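Local coordinates for protein rhamnosidase B (Bacillus sp., PDB 2OKX) that hydrolyses terminal alpha-L-rhamnose residues from rhamnosides, as a glycoside hydrolase family 78 alpha-L-rhamnosidase, at residues V258-P263 with F316-E321; K215-A220 with N401-L406. All coordinates share one frame; numbering follows the deposited sequence.

Contact 1: V258-P263 with F316-E321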
ATOM      1  N   VAL A 258     -10.843  35.727  -9.811  1.00 32.69           N
ATOM      2  CA  VAL A 258     -10.351  34.412 -10.197  1.00 31.69           C
ATOM      3  C   VAL A 258      -9.901  33.687  -8.937  1.00 30.39           C
ATOM      4  O   VAL A 258      -9.300  34.288  -8.047  1.00 29.47           O
ATOM      5  CB  VAL A 258      -9.155  34.521 -11.169  1.00 31.31           C
ATOM      6  CG1 VAL A 258      -8.694  33.135 -11.592  1.00 32.18           C
ATOM      7  CG2 VAL A 258      -9.550  35.339 -12.388  1.00 33.08           C
ATOM      8  N   THR A 259     -10.206  32.399  -8.851  1.00 29.48           N
ATOM      9  CA  THR A 259      -9.817  31.627  -7.683  1.00 27.67           C
ATOM     10  C   THR A 259      -8.793  30.569  -8.057  1.00 27.09           C
ATOM     11  O   THR A 259      -9.026  29.754  -8.952  1.00 27.36           O
ATOM     12  CB  THR A 259     -11.033  30.931  -7.033  1.00 28.74           C
ATOM     13  OG1 THR A 259     -12.016  31.910  -6.674  1.00 28.19           O
ATOM     14  CG2 THR A 259     -10.605  30.177  -5.773  1.00 27.69           C
ATOM     15  N   LEU A 260      -7.649  30.596  -7.382  1.00 26.13           N
ATOM     16  CA  LEU A 260      -6.607  29.609  -7.630  1.00 26.24           C
ATOM     17  C   LEU A 260      -6.812  28.540  -6.572  1.00 26.50           C
ATOM     18  O   LEU A 260      -6.918  28.854  -5.386  1.00 25.73           O
ATOM     19  CB  LEU A 260      -5.214  30.221  -7.472  1.00 26.92           C
ATOM     20  CG  LEU A 260      -4.865  31.431  -8.342  1.00 28.02           C
ATOM     21  CD1 LEU A 260      -3.423  31.845  -8.058  1.00 27.27           C
ATOM     22  CD2 LEU A 260      -5.043  31.089  -9.821  1.00 26.77           C
ATOM     23  N   GLY A 261      -6.882  27.286  -7.005  1.00 26.27           N
ATOM     24  CA  GLY A 261      -7.083  26.196  -6.071  1.00 24.79           C
ATOM     25  C   GLY A 261      -5.923  25.224  -6.040  1.00 24.45           C
ATOM     26  O   GLY A 261      -5.339  24.896  -7.074  1.00 24.47           O
ATOM     27  N   PHE A 262      -5.588  24.764  -4.842  1.00 25.33           N
ATOM     28  CA  PHE A 262      -4.502  23.815  -4.657  1.00 22.83           C
ATOM     29  C   PHE A 262      -5.022  22.662  -3.806  1.00 23.99           C
ATOM     30  O   PHE A 262      -4.911  22.676  -2.578  1.00 22.38           O
ATOM     31  CB  PHE A 262      -3.321  24.513  -3.981  1.00 22.20           C
ATOM     32  CG  PHE A 262      -2.679  25.565  -4.843  1.00 22.37           C
ATOM     33  CD1 PHE A 262      -1.733  25.214  -5.799  1.00 22.94           C
ATOM     34  CD2 PHE A 262      -3.064  26.897  -4.738  1.00 22.63           C
ATOM     35  CE1 PHE A 262      -1.174  26.179  -6.646  1.00 23.28           C
ATOM     36  CE2 PHE A 262      -2.516  27.871  -5.579  1.00 24.31           C
ATOM     37  CZ  PHE A 262      -1.569  27.508  -6.534  1.00 22.86           C
ATOM     38  N   PRO A 263      -5.615  21.651  -4.461  1.00 23.61           N
ATOM     39  CA  PRO A 263      -6.176  20.468  -3.805  1.00 25.76           C
ATOM     40  C   PRO A 263      -5.231  19.852  -2.783  1.00 27.08           C
ATOM     41  O   PRO A 263      -5.665  19.378  -1.732  1.00 28.70           O
ATOM     42  CB  PRO A 263      -6.444  19.525  -4.973  1.00 24.22           C
ATOM     43  CG  PRO A 263      -6.780  20.469  -6.080  1.00 25.58           C
ATOM     44  CD  PRO A 263      -5.713  21.524  -5.926  1.00 22.62           C
ATOM     45  N   PHE A 316      -3.285  21.532  -9.492  1.00 23.95           N
ATOM     46  CA  PHE A 316      -3.465  22.960  -9.741  1.00 23.97           C
ATOM     47  C   PHE A 316      -4.831  23.170 -10.393  1.00 24.01           C
ATOM     48  O   PHE A 316      -5.163  22.499 -11.370  1.00 24.69           O
ATOM     49  CB  PHE A 316      -2.372  23.452 -10.693  1.00 26.10           C
ATOM     50  CG  PHE A 316      -2.388  24.937 -10.931  1.00 26.47           C
ATOM     51  CD1 PHE A 316      -1.947  25.462 -12.142  1.00 27.78           C
ATOM     52  CD2 PHE A 316      -2.810  25.813  -9.936  1.00 25.25           C
ATOM     53  CE1 PHE A 316      -1.923  26.841 -12.356  1.00 26.69           C
ATOM     54  CE2 PHE A 316      -2.790  27.191 -10.141  1.00 27.44           C
ATOM     55  CZ  PHE A 316      -2.345  27.703 -11.354  1.00 27.28           C
ATOM     56  N   ALA A 317      -5.624  24.091  -9.858  1.00 23.38           N
ATOM     57  CA  ALA A 317      -6.942  24.356 -10.421  1.00 22.90           C
ATOM     58  C   ALA A 317      -7.250  25.844 -10.428  1.00 23.42           C
ATOM     59  O   ALA A 317      -6.704  26.605  -9.634  1.00 24.35           O
ATOM     60  CB  ALA A 317      -8.020  23.609  -9.633  1.00 23.94           C
ATOM     61  N   ILE A 318      -8.135  26.250 -11.332  1.00 23.25           N
ATOM     62  CA  ILE A 318      -8.530  27.644 -11.443  1.00 23.43           C
ATOM     63  C   ILE A 318     -10.002  27.725 -11.822  1.00 23.72           C
ATOM     64  O   ILE A 318     -10.483  26.940 -12.637  1.00 24.34           O
ATOM     65  CB  ILE A 318      -7.723  28.379 -12.536  1.00 23.30           C
ATOM     66  CG1 ILE A 318      -6.222  28.252 -12.264  1.00 24.74           C
ATOM     67  CG2 ILE A 318      -8.125  29.848 -12.567  1.00 22.83           C
ATOM     68  CD1 ILE A 318      -5.350  28.860 -13.354  1.00 26.00           C
ATOM     69  N   ASP A 319     -10.715  28.671 -11.226  1.00 24.41           N
ATOM     70  CA  ASP A 319     -12.125  28.857 -11.542  1.00 28.66           C
ATOM     71  C   ASP A 319     -12.485  30.333 -11.447  1.00 29.74           C
ATOM     72  O   ASP A 319     -11.878  31.081 -10.681  1.00 28.54           O
ATOM     73  CB  ASP A 319     -13.010  28.041 -10.597  1.00 29.14           C
ATOM     74  CG  ASP A 319     -14.456  27.997 -11.049  1.00 30.08           C
ATOM     75  OD1 ASP A 319     -15.273  28.785 -10.527  1.00 31.40           O
ATOM     76  OD2 ASP A 319     -14.772  27.180 -11.940  1.00 29.99           O
ATOM     77  N   SER A 320     -13.472  30.746 -12.235  1.00 33.37           N
ATOM     78  CA  SER A 320     -13.911  32.137 -12.246  1.00 35.78           C
ATOM     79  C   SER A 320     -15.230  32.298 -12.990  1.00 37.82           C
ATOM     80  O   SER A 320     -15.566  31.491 -13.857  1.00 36.82           O
ATOM     81  CB  SER A 320     -12.854  33.017 -12.919  1.00 36.75           C
ATOM     82  OG  SER A 320     -13.292  34.363 -12.990  1.00 36.75           O
ATOM     83  N   GLU A 321     -15.978  33.339 -12.642  1.00 40.23           N
ATOM     84  CA  GLU A 321     -17.243  33.613 -13.306  1.00 43.51           C
ATOM     85  C   GLU A 321     -16.936  34.349 -14.608  1.00 43.55           C
ATOM     86  O   GLU A 321     -17.821  34.577 -15.435  1.00 44.98           O
ATOM     87  CB  GLU A 321     -18.145  34.467 -12.413  1.00 46.37           C
ATOM     88  CG  GLU A 321     -18.601  33.764 -11.139  1.00 49.72           C
ATOM     89  CD  GLU A 321     -19.534  34.622 -10.293  1.00 52.76           C
ATOM     90  OE1 GLU A 321     -20.008  34.131  -9.244  1.00 54.11           O
ATOM     91  OE2 GLU A 321     -19.791  35.786 -10.671  1.00 54.08           O
TER
HETATM   92  O   HOH W   1     -13.587  32.604  -8.900  1.00 41.33           O
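V258 and I318 meet most tightly here: CG1 of V258 lies 3.5 Å from CG2 of I318, closer than ordinary van der Waals contact, with both branches anti to their backbone N (chi1 of V258 -178°). On that same face L260 CD2 packs alongside I318 CG1 at 3.9 Å, both pointing the same way. Further along, the F262 and F316 rings lie near parallel but slid apart, F262 CE1 3.7 Å from F316 CD2. Between the side-chain layers, two antiparallel hydrogen-bonded pairs, T259 with D319 and G261 with A317, zip the strands together. The T259 N to D319 O bond is 2.8 Å long and nearly straight; that from G261 N to A317 O, 2.7 Å, reaches the carbonyl from above its plane. D319 O accepts a second hydrogen bond, donated by a water that also bonds T259 OG1. On the T259, A317 and D319 face lies W403, while V258 and I318 face strands 240-252 and 324-327. Both strands, neighbours in a five-stranded antiparallel sheet, lie in the D2 family region. Their four backbone bonds satisfy polar edges between an apolar face (V258, L260, I318) and a polar, partly exposed one (T259, D319).

Contact 2: K215-A220 with N401-L406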
ATOM      1  N   LYS A 215     -20.287  20.459  -9.831  1.00 22.16           N
ATOM      2  CA  LYS A 215     -19.475  21.054 -10.884  1.00 23.89           C
ATOM      3  C   LYS A 215     -18.016  21.076 -10.457  1.00 22.75           C
ATOM      4  O   LYS A 215     -17.707  21.410  -9.315  1.00 22.88           O
ATOM      5  CB  LYS A 215     -19.913  22.491 -11.174  1.00 25.13           C
ATOM      6  CG  LYS A 215     -21.267  22.631 -11.843  1.00 26.97           C
ATOM      7  CD  LYS A 215     -21.581  24.104 -12.076  1.00 28.56           C
ATOM      8  CE  LYS A 215     -22.907  24.283 -12.801  1.00 32.31           C
ATOM      9  NZ  LYS A 215     -23.278  25.721 -12.924  1.00 34.53           N
ATOM     10  N   ALA A 216     -17.132  20.714 -11.382  1.00 23.16           N
ATOM     11  CA  ALA A 216     -15.696  20.718 -11.140  1.00 23.39           C
ATOM     12  C   ALA A 216     -15.191  22.099 -11.546  1.00 25.83           C
ATOM     13  O   ALA A 216     -15.909  22.860 -12.197  1.00 24.76           O
ATOM     14  CB  ALA A 216     -15.019  19.656 -11.990  1.00 22.52           C
ATOM     15  N   PRO A 217     -13.955  22.444 -11.162  1.00 25.23           N
ATOM     16  CA  PRO A 217     -13.410  23.760 -11.526  1.00 24.90           C
ATOM     17  C   PRO A 217     -13.244  23.855 -13.042  1.00 26.03           C
ATOM     18  O   PRO A 217     -13.026  22.841 -13.707  1.00 26.56           O
ATOM     19  CB  PRO A 217     -12.060  23.787 -10.808  1.00 25.34           C
ATOM     20  CG  PRO A 217     -12.250  22.827  -9.649  1.00 24.49           C
ATOM     21  CD  PRO A 217     -13.018  21.707 -10.299  1.00 22.42           C
ATOM     22  N   LYS A 218     -13.338  25.067 -13.584  1.00 27.71           N
ATOM     23  CA  LYS A 218     -13.184  25.271 -15.024  1.00 27.89           C
ATOM     24  C   LYS A 218     -11.880  24.630 -15.490  1.00 27.52           C
ATOM     25  O   LYS A 218     -11.819  24.006 -16.550  1.00 27.37           O
ATOM     26  CB  LYS A 218     -13.139  26.770 -15.356  1.00 31.85           C
ATOM     27  CG  LYS A 218     -14.297  27.613 -14.817  1.00 36.03           C
ATOM     28  CD  LYS A 218     -15.623  27.279 -15.487  1.00 38.88           C
ATOM     29  CE  LYS A 218     -16.679  28.336 -15.178  1.00 39.63           C
ATOM     30  NZ  LYS A 218     -16.918  28.512 -13.714  1.00 41.50           N
ATOM     31  N   TYR A 219     -10.838  24.789 -14.678  1.00 25.46           N
ATOM     32  CA  TYR A 219      -9.516  24.250 -14.981  1.00 24.81           C
ATOM     33  C   TYR A 219      -9.007  23.408 -13.805  1.00 22.97           C
ATOM     34  O   TYR A 219      -8.999  23.869 -12.671  1.00 23.80           O
ATOM     35  CB  TYR A 219      -8.542  25.412 -15.251  1.00 23.44           C
ATOM     36  CG  TYR A 219      -7.102  24.997 -15.465  1.00 23.25           C
ATOM     37  CD1 TYR A 219      -6.704  24.357 -16.640  1.00 23.16           C
ATOM     38  CD2 TYR A 219      -6.143  25.211 -14.476  1.00 22.21           C
ATOM     39  CE1 TYR A 219      -5.389  23.937 -16.820  1.00 23.78           C
ATOM     40  CE2 TYR A 219      -4.828  24.794 -14.646  1.00 21.65           C
ATOM     41  CZ  TYR A 219      -4.460  24.156 -15.817  1.00 22.47           C
ATOM     42  OH  TYR A 219      -3.171  23.716 -15.978  1.00 22.17           O
ATOM     43  N   ALA A 220      -8.604  22.170 -14.081  1.00 23.83           N
ATOM     44  CA  ALA A 220      -8.066  21.278 -13.049  1.00 22.11           C
ATOM     45  C   ALA A 220      -7.022  20.398 -13.716  1.00 22.39           C
ATOM     46  O   ALA A 220      -7.322  19.682 -14.669  1.00 23.28           O
ATOM     47  CB  ALA A 220      -9.177  20.420 -12.444  1.00 21.12           C
ATOM     48  N   ASN A 401     -12.803  16.489  -7.572  1.00 20.61           N
ATOM     49  CA  ASN A 401     -13.584  16.011  -6.433  1.00 19.47           C
ATOM     50  C   ASN A 401     -13.240  16.770  -5.157  1.00 19.05           C
ATOM     51  O   ASN A 401     -14.115  17.039  -4.333  1.00 19.54           O
ATOM     52  CB  ASN A 401     -13.364  14.507  -6.225  1.00 19.13           C
ATOM     53  CG  ASN A 401     -14.426  13.673  -6.905  1.00 18.04           C
ATOM     54  OD1 ASN A 401     -15.564  13.600  -6.437  1.00 19.66           O
ATOM     55  ND2 ASN A 401     -14.069  13.052  -8.023  1.00 18.97           N
ATOM     56  N   VAL A 402     -11.965  17.116  -4.995  1.00 17.91           N
ATOM     57  CA  VAL A 402     -11.529  17.859  -3.820  1.00 18.23           C
ATOM     58  C   VAL A 402     -12.116  19.264  -3.853  1.00 19.18           C
ATOM     59  O   VAL A 402     -12.545  19.789  -2.831  1.00 18.90           O
ATOM     60  CB  VAL A 402      -9.993  17.946  -3.754  1.00 18.28           C
ATOM     61  CG1 VAL A 402      -9.563  18.882  -2.628  1.00 17.21           C
ATOM     62  CG2 VAL A 402      -9.424  16.556  -3.529  1.00 19.18           C
ATOM     63  N   TRP A 403     -12.127  19.881  -5.028  1.00 20.73           N
ATOM     64  CA  TRP A 403     -12.707  21.210  -5.146  1.00 21.11           C
ATOM     65  C   TRP A 403     -13.861  21.172  -6.123  1.00 20.81           C
ATOM     66  O   TRP A 403     -13.663  21.055  -7.334  1.00 22.41           O
ATOM     67  CB  TRP A 403     -11.670  22.241  -5.610  1.00 20.97           C
ATOM     68  CG  TRP A 403     -12.232  23.645  -5.766  1.00 23.52           C
ATOM     69  CD1 TRP A 403     -13.365  24.151  -5.190  1.00 20.81           C
ATOM     70  CD2 TRP A 403     -11.644  24.725  -6.507  1.00 21.51           C
ATOM     71  NE1 TRP A 403     -13.518  25.478  -5.525  1.00 22.75           N
ATOM     72  CE2 TRP A 403     -12.476  25.855  -6.332  1.00 22.86           C
ATOM     73  CE3 TRP A 403     -10.497  24.846  -7.298  1.00 22.30           C
ATOM     74  CZ2 TRP A 403     -12.194  27.095  -6.921  1.00 23.68           C
ATOM     75  CZ3 TRP A 403     -10.213  26.083  -7.886  1.00 23.76           C
ATOM     76  CH2 TRP A 403     -11.062  27.188  -7.692  1.00 25.54           C
ATOM     77  N   ARG A 404     -15.067  21.244  -5.577  1.00 22.20           N
ATOM     78  CA  ARG A 404     -16.285  21.253  -6.369  1.00 22.38           C
ATOM     79  C   ARG A 404     -16.843  22.659  -6.191  1.00 23.34           C
ATOM     80  O   ARG A 404     -17.146  23.074  -5.075  1.00 21.83           O
ATOM     81  CB  ARG A 404     -17.287  20.211  -5.843  1.00 20.89           C
ATOM     82  CG  ARG A 404     -16.829  18.762  -6.000  1.00 21.57           C
ATOM     83  CD  ARG A 404     -17.792  17.785  -5.328  1.00 20.73           C
ATOM     84  NE  ARG A 404     -17.933  18.064  -3.899  1.00 21.34           N
ATOM     85  CZ  ARG A 404     -18.817  17.474  -3.101  1.00 22.07           C
ATOM     86  NH1 ARG A 404     -19.650  16.561  -3.582  1.00 23.37           N
ATOM     87  NH2 ARG A 404     -18.890  17.820  -1.825  1.00 22.07           N
ATOM     88  N   THR A 405     -16.951  23.396  -7.294  1.00 25.51           N
ATOM     89  CA  THR A 405     -17.470  24.757  -7.257  1.00 26.15           C
ATOM     90  C   THR A 405     -18.962  24.750  -6.932  1.00 26.77           C
ATOM     91  O   THR A 405     -19.538  25.770  -6.553  1.00 26.10           O
ATOM     92  CB  THR A 405     -17.216  25.462  -8.597  1.00 27.92           C
ATOM     93  OG1 THR A 405     -17.721  24.654  -9.669  1.00 28.91           O
ATOM     94  CG2 THR A 405     -15.721  25.668  -8.800  1.00 28.20           C
ATOM     95  N   LEU A 406     -19.574  23.582  -7.081  1.00 24.56           N
ATOM     96  CA  LEU A 406     -20.984  23.391  -6.778  1.00 24.42           C
ATOM     97  C   LEU A 406     -21.162  21.972  -6.249  1.00 23.16           C
ATOM     98  O   LEU A 406     -20.653  21.024  -6.837  1.00 22.48           O
ATOM     99  CB  LEU A 406     -21.848  23.567  -8.030  1.00 24.67           C
ATOM    100  CG  LEU A 406     -23.303  23.120  -7.840  1.00 26.10           C
ATOM    101  CD1 LEU A 406     -24.007  24.084  -6.897  1.00 27.65           C
ATOM    102  CD2 LEU A 406     -24.018  23.062  -9.181  1.00 26.80           C
TER
HETATM  103  O   HOH W   2     -16.846  25.516 -12.036  1.00 32.01           O
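P217 points CG over one face of the W403 indole, toward its rim, 3.4 Å above the plane and 3.6 Å from CE3. W403 CG, anti to its own backbone N (chi1 179°), swings the indole beside the carbonyl carbon, where P217 CG meets it, and the same indole face also receives CG2 of T405, again near the rim. The proline sits close to the backbone as well, its CD 3.1 Å from W403 O. A second apolar patch forms where K215 and L406 meet: the extended lysine chain crosses the leucine, CB to CB at 3.8 Å, with CG, CD and CE passing L406 CD2 before NZ leads away to a salt bridge with D434.

Backbone bonding is confined to one end. K215 N donates to L406 O at 3.1 Å, in an antiparallel hydrogen-bonded pair, and T405 N gives a weak, bent bond to K215 O, which the CA of R404 also approaches. This is where strand 207-215 pairs with strand 406-410, in a sheet other than the one that strand 219-223 enters, so P217 lies on the short link between two sheets. W403 is the first residue to leave helical geometry after helix 397-402, and its chain runs from there through R404 and T405 into strand 406-410.

A water adds a further polar link. T405 OG1, set between its backbone N and carbonyl carbon (chi1 53°), donates to a water at 2.7 Å, and that water donates to A216 O at 2.8 Å; its bond from K218 NZ is weak. Y289 meets W403 edge-to-face. R404 NH1 forms a salt bridge with E438.

How the contacts relate
Contact 1 is buried pairing in the middle of a five-stranded antiparallel sheet; contact 2 lies about 8 Å away, centre to centre, nearer the surface, where one link enters that sheet and another runs into a different sheet. Strand 314-320 belongs to contact 1, and its other edge pairs with strand 219-223, which begins in contact 2, Y219 O probably accepting a hydrogen bond from I318 N. K218 joins them too, its NZ 3.1 Å from D319 OD2 in a salt bridge. Contact 1 accordingly relies on regular backbone bonds and apolar packing, aliphatic and aromatic, contact 2 on proline-on-indole packing, a short strand pairing and a bridging water.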